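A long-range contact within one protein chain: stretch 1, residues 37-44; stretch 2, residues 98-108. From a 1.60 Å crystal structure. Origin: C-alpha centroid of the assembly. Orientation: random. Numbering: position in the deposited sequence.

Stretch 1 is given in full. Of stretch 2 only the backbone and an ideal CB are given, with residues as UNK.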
# COMPACT_ATOMS: atom_id res chain seq x y z
N ASP A 37 -12.16 -35.28 0.41
CA ASP A 37 -12.28 -33.95 -0.20
C ASP A 37 -10.94 -33.45 -0.65
O ASP A 37 -10.81 -32.97 -1.75
CB ASP A 37 -12.89 -32.92 0.74
CG ASP A 37 -14.35 -33.13 0.97
OD1 ASP A 37 -14.98 -33.85 0.14
OD2 ASP A 37 -14.93 -32.62 1.98
N LEU A 38 -9.94 -33.57 0.19
CA LEU A 38 -8.60 -33.12 -0.15
C LEU A 38 -8.10 -33.74 -1.44
O LEU A 38 -7.50 -33.10 -2.25
CB LEU A 38 -7.66 -33.46 1.00
CG LEU A 38 -6.16 -33.27 0.76
CD1 LEU A 38 -5.83 -31.85 0.44
CD2 LEU A 38 -5.40 -33.67 2.01
N ALA A 39 -8.29 -35.03 -1.58
CA ALA A 39 -7.80 -35.75 -2.77
C ALA A 39 -8.49 -35.20 -4.01
O ALA A 39 -7.86 -34.90 -5.05
CB ALA A 39 -8.05 -37.23 -2.60
N ASN A 40 -9.79 -35.03 -3.93
CA ASN A 40 -10.55 -34.48 -5.06
C ASN A 40 -10.15 -33.04 -5.38
O ASN A 40 -9.98 -32.69 -6.54
CB ASN A 40 -12.04 -34.58 -4.78
CG ASN A 40 -12.57 -35.96 -4.98
OD1 ASN A 40 -11.99 -36.75 -5.71
ND2 ASN A 40 -13.67 -36.27 -4.28
N VAL A 41 -9.87 -32.25 -4.37
CA VAL A 41 -9.55 -30.84 -4.58
C VAL A 41 -8.16 -30.71 -5.19
O VAL A 41 -7.94 -29.85 -6.02
CB VAL A 41 -9.71 -30.02 -3.28
CG1 VAL A 41 -9.15 -28.63 -3.47
CG2 VAL A 41 -11.15 -29.91 -2.89
N TYR A 42 -7.21 -31.58 -4.81
CA TYR A 42 -5.89 -31.53 -5.43
C TYR A 42 -5.86 -32.02 -6.89
O TYR A 42 -5.12 -31.50 -7.70
CB TYR A 42 -4.80 -32.19 -4.58
CG TYR A 42 -3.88 -31.14 -3.92
CD1 TYR A 42 -3.57 -31.22 -2.59
CD2 TYR A 42 -3.29 -30.14 -4.68
CE1 TYR A 42 -2.75 -30.32 -1.99
CE2 TYR A 42 -2.46 -29.22 -4.08
CZ TYR A 42 -2.19 -29.32 -2.74
OH TYR A 42 -1.36 -28.38 -2.11
N VAL A 43 -6.71 -32.99 -7.22
CA VAL A 43 -6.90 -33.38 -8.61
C VAL A 43 -7.49 -32.22 -9.41
O VAL A 43 -7.04 -31.93 -10.50
CB VAL A 43 -7.70 -34.70 -8.81
CG1 VAL A 43 -6.90 -35.89 -8.27
CG2 VAL A 43 -8.98 -34.65 -8.15
N LEU A 44 -8.47 -31.51 -8.83
CA LEU A 44 -9.06 -30.33 -9.44
C LEU A 44 -7.99 -29.28 -9.68
O LEU A 44 -7.86 -28.74 -10.77
CB LEU A 44 -10.19 -29.77 -8.56
CG LEU A 44 -10.75 -28.43 -9.05
CD1 LEU A 44 -11.41 -28.60 -10.41
CD2 LEU A 44 -11.65 -27.83 -7.97
N UNK A 98 -0.88 -40.77 -4.29
CA UNK A 98 -1.89 -40.94 -3.28
C UNK A 98 -3.11 -40.08 -3.46
O UNK A 98 -4.20 -40.55 -3.38
CB UNK A 98 -1.28 -40.66 -1.90
N UNK A 99 -2.92 -38.80 -3.70
CA UNK A 99 -4.04 -37.90 -3.93
C UNK A 99 -4.93 -38.36 -5.10
O UNK A 99 -6.15 -38.40 -4.97
CB UNK A 99 -3.52 -36.49 -4.20
N UNK A 100 -4.35 -38.73 -6.22
CA UNK A 100 -5.13 -39.14 -7.36
C UNK A 100 -5.78 -40.53 -7.08
O UNK A 100 -6.92 -40.76 -7.44
CB UNK A 100 -4.25 -39.18 -8.61
N UNK A 101 -5.05 -41.42 -6.41
CA UNK A 101 -5.63 -42.74 -6.06
C UNK A 101 -6.87 -42.63 -5.16
O UNK A 101 -7.85 -43.39 -5.27
CB UNK A 101 -4.58 -43.60 -5.36
N UNK A 102 -6.81 -41.71 -4.22
CA UNK A 102 -7.88 -41.51 -3.26
C UNK A 102 -8.98 -40.61 -3.81
O UNK A 102 -10.02 -40.53 -3.18
CB UNK A 102 -7.32 -40.92 -1.97
N UNK A 103 -8.76 -39.95 -4.95
CA UNK A 103 -9.78 -39.08 -5.54
C UNK A 103 -10.83 -39.95 -6.23
O UNK A 103 -10.50 -40.96 -6.87
CB UNK A 103 -9.16 -38.09 -6.53
N UNK A 104 -12.09 -39.55 -6.07
CA UNK A 104 -13.23 -40.19 -6.73
C UNK A 104 -13.58 -39.54 -8.07
O UNK A 104 -14.27 -40.14 -8.90
CB UNK A 104 -14.45 -40.15 -5.81
N UNK A 105 -13.10 -38.32 -8.29
CA UNK A 105 -13.45 -37.61 -9.50
C UNK A 105 -12.69 -38.13 -10.69
O UNK A 105 -11.69 -38.77 -10.56
CB UNK A 105 -13.19 -36.11 -9.33
N UNK A 106 -13.17 -37.78 -11.88
CA UNK A 106 -12.59 -38.23 -13.14
C UNK A 106 -11.53 -37.26 -13.60
O UNK A 106 -11.78 -36.07 -13.64
CB UNK A 106 -13.67 -38.39 -14.21
N UNK A 107 -10.36 -37.77 -13.95
CA UNK A 107 -9.22 -36.99 -14.38
C UNK A 107 -9.04 -37.14 -15.89
O UNK A 107 -9.17 -38.25 -16.41
CB UNK A 107 -7.96 -37.42 -13.63
N UNK A 108 -8.76 -36.06 -16.59
CA UNK A 108 -8.40 -36.15 -18.00
C UNK A 108 -7.15 -36.95 -18.19
O UNK A 108 -6.24 -36.86 -17.38
CB UNK A 108 -8.22 -34.76 -18.61

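Stretch 1 is helical throughout and offers Ala 39, Asn 40, Tyr 42 and Val 43 to stretch 2. Stretch 2 begins as a helix whose axis passes 7.8 Å from that of stretch 1, at 111° to it, and then leaves helical geometry.

Position 98 has nothing of stretch 1 near its CB, so the contact sets no preference. It is Thr 98, bonded elsewhere in the structure.

At position 99 CA-to-CB points sideways, with the CB 4.5 Å from Tyr 42 CB. Leu 38, Ala 39 and Tyr 42 offer carbon. A branched or long apolar chain such as leucine, isoleucine or methionine would suit. The residue is Leu 99. Its end turns nearer to stretch 1: CD1 lies 3.8 Å from Tyr 42 CD1, and CD2 lies 4.1 Å from Leu 38 CG. Its backbone O is 3.3 Å from Ala 39 CB, so the helices are close here.

Position 100 points away overall, although its CB is 4.2 Å from Val 43 CG1. Many polar or long chains would fit. The residue is Gln 100, whose OE1 is hydrogen-bonded elsewhere in the structure.

Position 101 points away, out of reach. It is Ala 101.

At position 102 CA-to-CB points sideways, and the CB lies 3.8 Å from Ala 39 CB. Small residues or long polar ones leading outward would do. The residue is Glu 102, and its end leads away from stretch 1.

Position 103 points toward stretch 1. Its CB is 3.2 Å from Asn 40 OD1, already tight, and 3.6 Å from Val 43 CG1. A small residue is favoured, alanine or perhaps glycine or serine. The residue is Ala 103, whose CB also packs 4.2 Å from Ala 39 CB.

At position 104 the backbone N donates to Asn 40 OD1 at 2.8 Å, which any residue but proline could do. Asn 40 ND2 is left as a donor, so a short acceptor suits: serine, threonine, aspartate or asparagine. The residue is Ser 104, chi1 p. Its OG accepts from Asn 40 ND2 at 3.1 Å.

Position 105 points toward stretch 1. Its backbone N, absent a proline, gives OD1 of Asn 40 a second hydrogen bond, 3.2 Å long. The CB is 4.6 Å from Val 43 CG2, so a modest apolar chain is expected, valine, isoleucine or alanine. The residue is Val 105, with CG2 3.2 Å from Val 43 CG2.

Position 106 points away. It is Asp 106.

Position 107 points sideways, and many residues would do. Val 107 adds a marginal contact, CG1 to Val 43 CG1 at 4.5 Å.

Position 108 is out of reach. It is Glu 108, bonded elsewhere.

Stretch 2 98-108: TLQAEASVDVE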
# COMPACT_ATOMS: atom_id res chain seq x y z
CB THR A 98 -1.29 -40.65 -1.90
OG1 THR A 98 -0.29 -41.64 -1.62
CG2 THR A 98 -2.33 -40.85 -0.83
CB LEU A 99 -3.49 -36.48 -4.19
CG LEU A 99 -2.89 -35.78 -2.98
CD1 LEU A 99 -2.09 -34.59 -3.38
CD2 LEU A 99 -4.00 -35.41 -1.97
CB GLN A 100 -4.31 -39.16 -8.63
CG GLN A 100 -5.16 -39.50 -9.87
CD GLN A 100 -4.48 -39.21 -11.17
OE1 GLN A 100 -3.56 -38.41 -11.25
NE2 GLN A 100 -4.90 -39.89 -12.21
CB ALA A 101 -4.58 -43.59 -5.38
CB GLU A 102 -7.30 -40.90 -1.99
CG GLU A 102 -6.32 -41.84 -1.28
CD GLU A 102 -7.03 -42.94 -0.49
OE1 GLU A 102 -6.32 -43.80 0.04
OE2 GLU A 102 -8.26 -42.97 -0.41
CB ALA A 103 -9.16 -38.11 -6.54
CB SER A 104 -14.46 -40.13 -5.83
OG SER A 104 -14.85 -38.79 -5.53
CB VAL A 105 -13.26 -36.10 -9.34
CG1 VAL A 105 -14.14 -35.58 -8.24
CG2 VAL A 105 -11.81 -35.77 -9.05
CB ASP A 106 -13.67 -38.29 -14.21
CG ASP A 106 -14.82 -39.18 -13.82
OD1 ASP A 106 -14.57 -40.35 -13.49
OD2 ASP A 106 -15.98 -38.75 -13.77
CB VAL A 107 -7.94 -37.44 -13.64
CG1 VAL A 107 -8.19 -37.65 -12.16
CG2 VAL A 107 -7.39 -38.70 -14.19
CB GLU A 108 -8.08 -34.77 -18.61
CG GLU A 108 -9.28 -34.00 -18.99
CD GLU A 108 -9.01 -32.65 -19.63
OE1 GLU A 108 -10.01 -31.98 -19.91
OE2 GLU A 108 -7.84 -32.28 -19.88
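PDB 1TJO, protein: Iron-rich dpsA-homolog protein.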